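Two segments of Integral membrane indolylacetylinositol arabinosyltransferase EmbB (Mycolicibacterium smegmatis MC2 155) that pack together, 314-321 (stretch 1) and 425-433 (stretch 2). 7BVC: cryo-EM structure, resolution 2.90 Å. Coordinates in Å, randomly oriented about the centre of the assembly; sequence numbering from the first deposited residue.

Stretch 1 314-321: DPFGWYYN
Stretch 2 425-433: AFTLGIQPT

The two segments belong to one chain, and no touching pair is closer than 108 residues in sequence; together they bury 508 Å², both sides summed. Stretch 2 enters as the end of a helix, 425-428, and continues as a loop from Gly429. Stretch 1 is mostly loop or turn, with only a weakly bonded helix about 320-321. The nearest CA atoms across the contact are those of Phe316 and Ile430, 5.1 Å apart.

The one hydrogen bond across the contact runs from Trp318 NE1 to Phe426 O, at 2.9 Å with an N-H...O angle of 141°. Trp318 leaves its backbone (phi/psi -73/-23) with CA-to-CB sideways, and chi1 of 82° (p) with chi2 of -99° brings the indole closer to stretch 2. Its pyrrole edge then faces two carbonyls near the ring plane: Phe426 O, and Gly429 O at 3.0 Å from Trp318 CD1. Phe426 O also receives a weak bond from Gly429 N (3.3 Å), whereas Gly429 N makes a shorter one to Ala425 O (2.9 Å). Gly429 (phi/psi -75/5) packs closely here; an ideal CB on it would lie 3.5 Å from Trp318 CD1, close but not a clear clash.

Phe426, chi1 -93° between wells and chi2 90°, turns its ring edge toward the Trp318 face. The six-membered ring of Trp318 and the Phe426 ring have centroids 5.8 Å apart and planes at 87°, an edge-to-face pair. Ile430 has its CA-to-CB bond directed away, yet with chi1 -67° (m) and chi2 -178° (t) its CG1 still lies 3.2 Å from Trp318 NE1, a tight approach, and 3.6 Å from Trp318 CE2. Ile430 CG2 meets Tyr319 CB at 4.2 Å; Tyr319, at chi1 170° (t), points CA-to-CB toward stretch 2 while its ring end leads away.

Phe316 (phi/psi -104/72) has the largest covered area, 110 Å². Its chi1 of -47° (m) and chi2 of -66° present one ring face to Pro432: Pro432 CD sits 4.0 Å from the centroid of the Phe316 ring, 19° off the normal, a CH-pi contact. The backbone C of Gln431 lies over that same face, 3.9 Å from Phe316 CD1. At the base of the side chain, Phe316 CB comes within 3.4 Å of Ile430 O.

Gln431 is extended in backbone (-146/157) but folded in side chain, chi1 -79° (m), chi2 -87° (m), chi3 -89°. Although CA-to-CB points away, this fold returns Gln431 NE2 to 3.7 Å from Tyr320 OH, a proximity rather than a hydrogen bond. Tyr320 contributes chi1 -59° (m) and chi2 -29°.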

# COMPACT_ATOMS: atom_id res chain seq x y z
N ASP B 314 25.29 13.52 3.35
CA ASP B 314 26.37 13.60 2.37
C ASP B 314 26.61 15.05 1.93
O ASP B 314 27.66 15.60 2.30
CB ASP B 314 26.07 12.67 1.19
CG ASP B 314 25.78 11.26 1.64
OD1 ASP B 314 26.23 10.89 2.74
OD2 ASP B 314 25.10 10.52 0.90
N PRO B 315 25.71 15.74 1.17
CA PRO B 315 25.86 17.19 1.08
C PRO B 315 24.87 17.95 1.96
O PRO B 315 24.99 19.17 2.12
CB PRO B 315 25.62 17.46 -0.41
CG PRO B 315 24.66 16.41 -0.82
CD PRO B 315 24.71 15.28 0.19
N PHE B 316 23.89 17.25 2.53
CA PHE B 316 22.76 17.90 3.19
C PHE B 316 22.92 17.83 4.71
O PHE B 316 22.22 17.10 5.41
CB PHE B 316 21.45 17.26 2.74
CG PHE B 316 21.34 17.08 1.25
CD1 PHE B 316 21.26 18.17 0.41
CD2 PHE B 316 21.29 15.81 0.71
CE1 PHE B 316 21.16 18.00 -0.96
CE2 PHE B 316 21.18 15.63 -0.66
CZ PHE B 316 21.11 16.73 -1.49
N GLY B 317 23.86 18.62 5.22
CA GLY B 317 24.10 18.60 6.65
C GLY B 317 24.45 19.91 7.31
O GLY B 317 24.82 19.93 8.48
N TRP B 318 24.36 21.03 6.58
CA TRP B 318 24.79 22.30 7.16
C TRP B 318 23.81 22.81 8.21
O TRP B 318 24.22 23.60 9.08
CB TRP B 318 25.00 23.35 6.07
CG TRP B 318 23.76 24.05 5.57
CD1 TRP B 318 23.06 23.76 4.44
CD2 TRP B 318 23.11 25.18 6.17
NE1 TRP B 318 22.00 24.62 4.31
CE2 TRP B 318 22.01 25.50 5.36
CE3 TRP B 318 23.34 25.93 7.33
CZ2 TRP B 318 21.14 26.55 5.66
CZ3 TRP B 318 22.48 26.97 7.63
CH2 TRP B 318 21.39 27.27 6.80
N TYR B 319 22.55 22.38 8.17
CA TYR B 319 21.58 22.88 9.14
C TYR B 319 21.65 22.13 10.46
O TYR B 319 21.41 22.72 11.52
CB TYR B 319 20.17 22.80 8.57
CG TYR B 319 19.08 23.07 9.59
CD1 TYR B 319 18.96 24.32 10.18
CD2 TYR B 319 18.19 22.08 9.96
CE1 TYR B 319 17.97 24.57 11.11
CE2 TYR B 319 17.20 22.32 10.89
CZ TYR B 319 17.10 23.57 11.46
OH TYR B 319 16.11 23.81 12.39
N TYR B 320 21.97 20.83 10.43
CA TYR B 320 22.08 20.07 11.67
C TYR B 320 23.30 20.47 12.48
O TYR B 320 23.33 20.23 13.70
CB TYR B 320 22.12 18.57 11.36
CG TYR B 320 20.91 18.07 10.61
CD1 TYR B 320 19.67 18.68 10.76
CD2 TYR B 320 21.01 16.99 9.75
CE1 TYR B 320 18.57 18.22 10.07
CE2 TYR B 320 19.91 16.52 9.06
CZ TYR B 320 18.69 17.15 9.22
OH TYR B 320 17.59 16.69 8.54
N ASN B 321 24.30 21.08 11.85
CA ASN B 321 25.45 21.59 12.59
C ASN B 321 25.12 22.82 13.42
O ASN B 321 25.94 23.23 14.24
CB ASN B 321 26.60 21.90 11.63
CG ASN B 321 27.32 20.66 11.16
OD1 ASN B 321 28.22 20.16 11.84
ND2 ASN B 321 26.94 20.15 10.00
N ALA B 425 20.33 28.48 -3.14
CA ALA B 425 21.37 27.48 -2.96
C ALA B 425 21.44 27.00 -1.51
O ALA B 425 21.51 25.79 -1.25
CB ALA B 425 22.72 28.04 -3.40
N PHE B 426 21.41 27.93 -0.56
CA PHE B 426 21.54 27.56 0.84
C PHE B 426 20.33 26.77 1.33
O PHE B 426 20.48 25.85 2.15
CB PHE B 426 21.76 28.80 1.70
CG PHE B 426 23.21 29.12 1.94
CD1 PHE B 426 23.89 29.95 1.07
CD2 PHE B 426 23.88 28.57 3.01
CE1 PHE B 426 25.23 30.24 1.28
CE2 PHE B 426 25.21 28.86 3.23
CZ PHE B 426 25.89 29.69 2.36
N THR B 427 19.14 27.11 0.86
CA THR B 427 17.97 26.34 1.26
C THR B 427 17.83 25.03 0.50
O THR B 427 17.08 24.16 0.94
CB THR B 427 16.69 27.17 1.10
OG1 THR B 427 15.59 26.45 1.66
CG2 THR B 427 16.42 27.42 -0.35
N LEU B 428 18.53 24.88 -0.62
CA LEU B 428 18.64 23.57 -1.25
C LEU B 428 19.66 22.69 -0.54
O LEU B 428 19.52 21.46 -0.53
CB LEU B 428 19.01 23.72 -2.73
CG LEU B 428 19.11 22.46 -3.59
CD1 LEU B 428 18.49 22.72 -4.96
CD2 LEU B 428 20.55 22.02 -3.74
N GLY B 429 20.68 23.30 0.05
CA GLY B 429 21.70 22.55 0.76
C GLY B 429 21.26 22.01 2.11
O GLY B 429 22.06 21.43 2.84
N ILE B 430 19.98 22.19 2.45
CA ILE B 430 19.45 21.68 3.71
C ILE B 430 18.97 20.24 3.57
O ILE B 430 19.37 19.36 4.33
CB ILE B 430 18.31 22.59 4.22
CG1 ILE B 430 18.84 23.97 4.60
CG2 ILE B 430 17.60 21.95 5.39
CD1 ILE B 430 17.78 24.89 5.15
N GLN B 431 18.11 19.98 2.59
CA GLN B 431 17.56 18.66 2.35
C GLN B 431 17.36 18.50 0.85
O GLN B 431 17.24 19.49 0.13
CB GLN B 431 16.23 18.47 3.09
CG GLN B 431 16.38 18.15 4.56
CD GLN B 431 16.54 16.67 4.82
OE1 GLN B 431 15.55 15.95 5.00
NE2 GLN B 431 17.78 16.20 4.85
N PRO B 432 17.32 17.26 0.35
CA PRO B 432 17.05 17.06 -1.08
C PRO B 432 15.69 17.58 -1.51
O PRO B 432 15.49 17.83 -2.70
CB PRO B 432 17.15 15.54 -1.25
CG PRO B 432 16.95 14.98 0.11
CD PRO B 432 17.54 15.98 1.05
N THR B 433 14.76 17.75 -0.58
CA THR B 433 13.45 18.32 -0.88
C THR B 433 13.49 19.84 -0.98
O THR B 433 12.43 20.46 -1.12
CB THR B 433 12.44 17.90 0.18
OG1 THR B 433 11.12 18.30 -0.23
CG2 THR B 433 12.76 18.53 1.52